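Local coordinates for protein flavin prenyltransferase PAD1, mitochondrial (Aspergillus niger, PDB 6QLG) that probably catalyses the metal-independent attachment of a dimethylallyl group to reduced FMN, giving the prenylated flavin cofactor used by ferulic acid decarboxylase, at residues 138-141 with 142-145; 194-197 with 198-201. All coordinates share one frame; numbering follows the deposited sequence. Where two conformers were deposited one is given.

Contact 1 of 2, residues 138-141 with 142-145. With FMN (flavin mononucleotide), chain T.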
ATOM      1  N   CYS B 138       9.830 -20.975 -10.338  0.49 21.17           N
ATOM      2  CA  CYS B 138       9.332 -22.026 -11.223  0.49 22.96           C
ATOM      3  C   CYS B 138      10.454 -23.012 -11.547  0.51 23.06           C
ATOM      4  O   CYS B 138      11.002 -23.046 -12.650  0.51 24.57           O
ATOM      5  CB  CYS B 138       8.743 -21.409 -12.489  0.49 24.53           C
ATOM      6  SG  CYS B 138       9.761 -20.112 -13.248  0.51 27.96           S
ATOM      7  N   ASP B 139      10.781 -23.839 -10.555  1.00 23.87           N
ATOM      8  CA  ASP B 139      11.905 -24.762 -10.653  1.00 25.79           C
ATOM      9  C   ASP B 139      11.497 -26.204 -10.954  1.00 27.04           C
ATOM     10  O   ASP B 139      12.357 -27.089 -10.940  1.00 25.72           O
ATOM     11  CB  ASP B 139      12.752 -24.697  -9.375  1.00 22.97           C
ATOM     12  CG  ASP B 139      12.249 -25.614  -8.277  1.00 37.48           C
ATOM     13  OD1 ASP B 139      11.018 -25.762  -8.119  1.00 38.20           O
ATOM     14  OD2 ASP B 139      13.100 -26.184  -7.557  1.00 37.48           O
ATOM     15  N   ASP B 140      10.217 -26.468 -11.225  1.00 26.63           N
ATOM     16  CA  ASP B 140       9.805 -27.754 -11.779  1.00 21.19           C
ATOM     17  C   ASP B 140       8.791 -27.507 -12.886  1.00 23.74           C
ATOM     18  O   ASP B 140       8.371 -26.372 -13.132  1.00 25.86           O
ATOM     19  CB  ASP B 140       9.260 -28.715 -10.702  1.00 21.93           C
ATOM     20  CG  ASP B 140       7.985 -28.216 -10.028  1.00 27.02           C
ATOM     21  OD1 ASP B 140       7.019 -27.830 -10.718  1.00 25.47           O
ATOM     22  OD2 ASP B 140       7.946 -28.236  -8.781  1.00 32.09           O
ATOM     23  N   LEU B 141       8.396 -28.588 -13.565  1.00 20.23           N
ATOM     24  CA  LEU B 141       7.571 -28.435 -14.759  1.00 22.36           C
ATOM     25  C   LEU B 141       6.173 -27.928 -14.432  1.00 18.06           C
ATOM     26  O   LEU B 141       5.576 -27.210 -15.240  1.00 23.18           O
ATOM     27  CB  LEU B 141       7.483 -29.755 -15.522  1.00 19.94           C
ATOM     28  CG  LEU B 141       6.773 -29.632 -16.873  1.00 23.93           C
ATOM     29  CD1 LEU B 141       7.448 -28.561 -17.718  1.00 23.28           C
ATOM     30  CD2 LEU B 141       6.755 -30.961 -17.600  1.00 26.68           C
ATOM     31  N   ILE B 142       5.632 -28.287 -13.266  1.00 19.50           N
ATOM     32  CA  ILE B 142       4.301 -27.813 -12.894  1.00 17.43           C
ATOM     33  C   ILE B 142       4.308 -26.300 -12.701  1.00 19.89           C
ATOM     34  O   ILE B 142       3.478 -25.581 -13.269  1.00 20.50           O
ATOM     35  CB  ILE B 142       3.800 -28.544 -11.636  1.00 20.81           C
ATOM     36  CG1 ILE B 142       3.422 -29.986 -11.976  1.00 17.10           C
ATOM     37  CG2 ILE B 142       2.611 -27.811 -11.027  1.00 13.10           C
ATOM     38  CD1 ILE B 142       2.995 -30.809 -10.784  1.00 17.97           C
ATOM     39  N   SER B 143       5.257 -25.791 -11.912  1.00 17.97           N
ATOM     40  CA  SER B 143       5.273 -24.360 -11.625  1.00 21.13           C
ATOM     41  C   SER B 143       5.695 -23.550 -12.846  1.00 18.83           C
ATOM     42  O   SER B 143       5.175 -22.453 -13.077  1.00 21.02           O
ATOM     43  CB  SER B 143       6.186 -24.072 -10.430  1.00 17.92           C
ATOM     44  OG  SER B 143       7.437 -24.721 -10.563  1.00 19.47           O
ATOM     45  N   ARG B 144       6.621 -24.079 -13.652  1.00 21.09           N
ATOM     46  CA  ARG B 144       7.029 -23.371 -14.864  1.00 22.78           C
ATOM     47  C   ARG B 144       5.884 -23.277 -15.863  1.00 22.57           C
ATOM     48  O   ARG B 144       5.652 -22.213 -16.449  1.00 21.32           O
ATOM     49  CB  ARG B 144       8.238 -24.055 -15.500  1.00 24.08           C
ATOM     50  CG  ARG B 144       8.668 -23.460 -16.841  1.00 25.25           C
ATOM     51  CD  ARG B 144       9.010 -21.977 -16.730  1.00 28.16           C
ATOM     52  NE  ARG B 144       9.411 -21.408 -18.015  1.00 29.15           N
ATOM     53  CZ  ARG B 144       9.509 -20.104 -18.263  1.00 29.82           C
ATOM     54  NH1 ARG B 144       9.231 -19.220 -17.315  1.00 31.12           N
ATOM     55  NH2 ARG B 144       9.882 -19.682 -19.463  1.00 32.23           N
ATOM     56  N   THR B 145       5.157 -24.377 -16.072  1.00 21.89           N
ATOM     57  CA  THR B 145       4.046 -24.345 -17.018  1.00 20.19           C
ATOM     58  C   THR B 145       2.955 -23.388 -16.551  1.00 19.55           C
ATOM     59  O   THR B 145       2.384 -22.646 -17.358  1.00 20.42           O
ATOM     60  CB  THR B 145       3.487 -25.753 -17.225  1.00 23.47           C
ATOM     61  OG1 THR B 145       4.547 -26.631 -17.625  1.00 22.27           O
ATOM     62  CG2 THR B 145       2.421 -25.747 -18.310  1.00 19.25           C
TER
HETATM   63  N1  FMN T 301      13.008 -19.678 -18.466  1.00 30.54           N
HETATM   64  C2  FMN T 301      12.913 -18.303 -18.503  1.00 27.64           C
HETATM   65  O2  FMN T 301      12.463 -17.702 -17.530  1.00 24.52           O
HETATM   66  N3  FMN T 301      13.323 -17.610 -19.626  1.00 29.52           N
HETATM   67  C4  FMN T 301      13.831 -18.293 -20.719  1.00 31.94           C
HETATM   68  O4  FMN T 301      14.202 -17.686 -21.730  1.00 29.01           O
HETATM   69  C4A FMN T 301      13.926 -19.680 -20.681  1.00 30.89           C
HETATM   70  N5  FMN T 301      14.435 -20.351 -21.770  1.00 29.58           N
HETATM   71  C5A FMN T 301      14.534 -21.727 -21.740  1.00 35.79           C
HETATM   72  C6  FMN T 301      15.048 -22.412 -22.840  1.00 38.52           C
HETATM   73  C7  FMN T 301      15.145 -23.796 -22.802  1.00 46.07           C
HETATM   74  C7M FMN T 301      15.695 -24.542 -23.978  1.00 44.95           C
HETATM   75  C8  FMN T 301      14.733 -24.499 -21.673  1.00 42.84           C
HETATM   76  C8M FMN T 301      14.845 -25.997 -21.650  1.00 41.12           C
HETATM   77  C9  FMN T 301      14.220 -23.813 -20.577  1.00 35.85           C
HETATM   78  C9A FMN T 301      14.120 -22.429 -20.607  1.00 35.53           C
HETATM   79  N10 FMN T 301      13.613 -21.746 -19.512  1.00 32.86           N
HETATM   80  C10 FMN T 301      13.512 -20.371 -19.550  1.00 27.00           C
HETATM   81  C1' FMN T 301      13.150 -22.481 -18.285  1.00 31.20           C
HETATM   82  C2' FMN T 301      14.211 -22.508 -17.193  1.00 30.35           C
HETATM   83  O2' FMN T 301      15.324 -23.242 -17.649  1.00 32.73           O
HETATM   84  C3' FMN T 301      13.642 -23.184 -15.952  1.00 30.44           C
HETATM   85  O3' FMN T 301      12.740 -22.322 -15.290  1.00 28.43           O
HETATM   86  C4' FMN T 301      14.747 -23.570 -14.977  1.00 29.99           C
HETATM   87  O4' FMN T 301      14.165 -24.098 -13.807  1.00 28.87           O
HETATM   88  C5' FMN T 301      15.597 -22.373 -14.560  1.00 28.86           C
HETATM   89  O5' FMN T 301      16.573 -22.835 -13.647  1.00 28.84           O
HETATM   90  P   FMN T 301      17.897 -21.988 -13.290  1.00 26.03           P
HETATM   91  O1P FMN T 301      18.448 -22.466 -11.964  1.00 23.41           O
HETATM   92  O2P FMN T 301      18.912 -22.200 -14.388  1.00 22.88           O
HETATM   93  O3P FMN T 301      17.548 -20.519 -13.174  1.00 26.20           O

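Contact 2 of 2, residues 194-197 with 198-201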
ATOM      1  N   ALA B 194     -26.115 -35.598  -1.789  1.00 33.61           N
ATOM      2  CA  ALA B 194     -25.330 -36.701  -2.315  1.00 31.09           C
ATOM      3  C   ALA B 194     -25.526 -37.962  -1.484  1.00 33.07           C
ATOM      4  O   ALA B 194     -25.705 -37.912  -0.264  1.00 35.87           O
ATOM      5  CB  ALA B 194     -23.847 -36.332  -2.343  1.00 31.20           C
ATOM      6  N   GLY B 195     -25.487 -39.105  -2.165  1.00 35.86           N
ATOM      7  CA  GLY B 195     -25.525 -40.398  -1.522  1.00 35.47           C
ATOM      8  C   GLY B 195     -24.175 -41.056  -1.348  1.00 37.22           C
ATOM      9  O   GLY B 195     -24.108 -42.173  -0.826  1.00 35.95           O
ATOM     10  N   SER B 196     -23.096 -40.397  -1.765  1.00 33.21           N
ATOM     11  CA  SER B 196     -21.760 -40.968  -1.676  1.00 32.51           C
ATOM     12  C   SER B 196     -20.737 -39.849  -1.792  1.00 32.63           C
ATOM     13  O   SER B 196     -21.042 -38.747  -2.253  1.00 28.11           O
ATOM     14  CB  SER B 196     -21.524 -42.014  -2.769  1.00 28.89           C
ATOM     15  OG  SER B 196     -21.472 -41.400  -4.043  1.00 33.77           O
ATOM     16  N   ILE B 197     -19.509 -40.156  -1.363  1.00 29.91           N
ATOM     17  CA  ILE B 197     -18.401 -39.220  -1.538  1.00 30.20           C
ATOM     18  C   ILE B 197     -18.204 -38.909  -3.015  1.00 33.69           C
ATOM     19  O   ILE B 197     -17.967 -37.756  -3.400  1.00 27.03           O
ATOM     20  CB  ILE B 197     -17.119 -39.794  -0.908  1.00 32.34           C
ATOM     21  CG1 ILE B 197     -17.233 -39.834   0.618  1.00 29.32           C
ATOM     22  CG2 ILE B 197     -15.898 -38.988  -1.336  1.00 32.24           C
ATOM     23  CD1 ILE B 197     -16.102 -40.594   1.284  1.00 32.89           C
ATOM     24  N   GLU B 198     -18.317 -39.933  -3.865  1.00 30.44           N
ATOM     25  CA  GLU B 198     -18.075 -39.758  -5.293  1.00 30.07           C
ATOM     26  C   GLU B 198     -19.055 -38.775  -5.923  1.00 26.71           C
ATOM     27  O   GLU B 198     -18.688 -38.051  -6.856  1.00 28.47           O
ATOM     28  CB  GLU B 198     -18.151 -41.116  -5.995  1.00 31.14           C
ATOM     29  CG  GLU B 198     -17.857 -41.069  -7.482  1.00 39.65           C
ATOM     30  CD  GLU B 198     -17.825 -42.448  -8.113  1.00 51.91           C
ATOM     31  OE1 GLU B 198     -18.545 -43.346  -7.624  1.00 49.09           O
ATOM     32  OE2 GLU B 198     -17.082 -42.632  -9.100  1.00 47.87           O
ATOM     33  N   ASP B 199     -20.298 -38.732  -5.434  1.00 29.51           N
ATOM     34  CA  ASP B 199     -21.261 -37.762  -5.948  1.00 26.60           C
ATOM     35  C   ASP B 199     -20.782 -36.335  -5.715  1.00 27.82           C
ATOM     36  O   ASP B 199     -20.872 -35.486  -6.609  1.00 27.24           O
ATOM     37  CB  ASP B 199     -22.625 -37.967  -5.288  1.00 29.54           C
ATOM     38  CG  ASP B 199     -23.323 -39.223  -5.762  1.00 34.99           C
ATOM     39  OD1 ASP B 199     -22.972 -39.733  -6.848  1.00 31.31           O
ATOM     40  OD2 ASP B 199     -24.229 -39.694  -5.045  1.00 33.04           O
ATOM     41  N   LEU B 200     -20.276 -36.052  -4.515  1.00 26.53           N
ATOM     42  CA  LEU B 200     -19.769 -34.716  -4.228  1.00 26.20           C
ATOM     43  C   LEU B 200     -18.528 -34.410  -5.057  1.00 26.70           C
ATOM     44  O   LEU B 200     -18.368 -33.289  -5.554  1.00 27.69           O
ATOM     45  CB  LEU B 200     -19.488 -34.582  -2.731  1.00 25.50           C
ATOM     46  CG  LEU B 200     -20.747 -34.612  -1.856  1.00 25.79           C
ATOM     47  CD1 LEU B 200     -20.423 -34.889  -0.393  1.00 23.25           C
ATOM     48  CD2 LEU B 200     -21.533 -33.312  -1.994  1.00 25.24           C
ATOM     49  N   ILE B 201     -17.653 -35.403  -5.241  1.00 26.73           N
ATOM     50  CA  ILE B 201     -16.471 -35.209  -6.077  1.00 27.00           C
ATOM     51  C   ILE B 201     -16.877 -34.907  -7.515  1.00 27.74           C
ATOM     52  O   ILE B 201     -16.305 -34.021  -8.163  1.00 25.90           O
ATOM     53  CB  ILE B 201     -15.550 -36.441  -6.002  1.00 32.42           C
ATOM     54  CG1 ILE B 201     -15.001 -36.623  -4.587  1.00 28.04           C
ATOM     55  CG2 ILE B 201     -14.399 -36.305  -6.988  1.00 32.28           C
ATOM     56  CD1 ILE B 201     -14.020 -37.772  -4.461  1.00 27.25           C
TER

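Contact 1 of 2, residues 138-141 with 142-145
Asp140 and Ser143 meet at an N-cap. The Asp140 carboxylate folds back (chi1 64°) and takes the Ser143 N-H on OD1, at 2.9 Å and nearly along the C-O axis. Aspartate suits this place: its short arm caps a first-turn amide and its negative charge should be stabilised by the positive end of the helix dipole. Asp140 O accepts twice: almost head-on from Arg144 N, at 2.9 Å, and from Ser143 OG, which stands above the carbonyl plane. Thr145 shares Leu141 O between its backbone N and OG1, the latter at 2.7 Å. Cys138 lays CB 3.5 Å from Arg144 CA, an approach that suits a compact side chain. Arg144 has CG anti to its backbone N (chi1 175°) and runs outward, bringing one guanidinium face under FMN N1, 3.3 Å from NH2. It also borders dimethylallyl diphosphate, with which NH2 makes a long, weak ion pair. Glu162 of a second subunit, which also hydrogen-bonds this flavin through Ser75, Ser126 and Lys128, salt-bridges NH2; Cys138 O accepts a weak bond from FMN O3'. Helix 141-151 starts with Leu141 and Ile142 on Val73 of strand 69-74 and Ser143 on Ala132 of helix 127-135.

Contact 2 of 2, residues 194-197 with 198-201
The Asp199 carboxylate is the flat group at this helix start: Ser196 OG sits over one of its faces, 3.3 Å from CG, while Gly195 N approaches in another direction, on the anti lone pair of OD2. The motif is an N-cap, with Ser196 directly before helix 197-210. Ser196 OG (chi1 68°) turns back to accept from Asp199 N at 3.2 Å, a bond bent to 150°; a second, weak bond joins the same amide to Ser196 O. Serine fits because its short hydroxyl can replace the carbonyl that the first turn lacks. The return bond runs from Gly195 N to Asp199 OD2, also 3.2 Å long. Since it comes from the residue before the cap, this differs from a classical capping box, where the cap's own amide would be the donor. Asp199 CG lies anti to its carbonyl carbon (chi1 -72°), which swings the carboxylate back along the incoming loop. Two acids in the first turn, Glu198 and Asp199, would be favoured by the helix's positive end; the extended Glu198 also reaches Lys58 with OE2 in a salt bridge.

Apolar contacts flank the cap. Ala194, a single methyl, nestles against Asp199 CB and the Leu200 branch. Ile197 and Leu200 pack on another subunit, where Ile201 meets Phe190 of that chain. Ile201 also turns onto Met54 and Leu55 of helix 53-65, a buried place suited to its beta-branched apolar chain. One turn links the two isoleucines: Ile201 N bonds to Ile197 O at 3.0 Å, and Ile197 CG2 touches Ile201 CD1 at 3.8 Å.

Contact 1 comes first along the chain and closes before contact 2 opens. Their centres are about 32 Å apart, their nearest atoms about 19 Å, and they lie on opposite sides of the chain's centre without touching. Each begins a different helix, 141-151 and 197-210, of a fold built round one parallel sheet; strands 155-160 and 182-183 and helix 167-178 fall between them in the sequence. Both face neighbouring subunits of the dodecamer, but in different ways. Contact 1 completes a flavin site formed largely by a second subunit. Contact 2 stands back from the prenyl donor, its Leu200 side chain about 9 Å from a bound dimethylallyl diphosphate, and joins helix 197-210 to a different subunit.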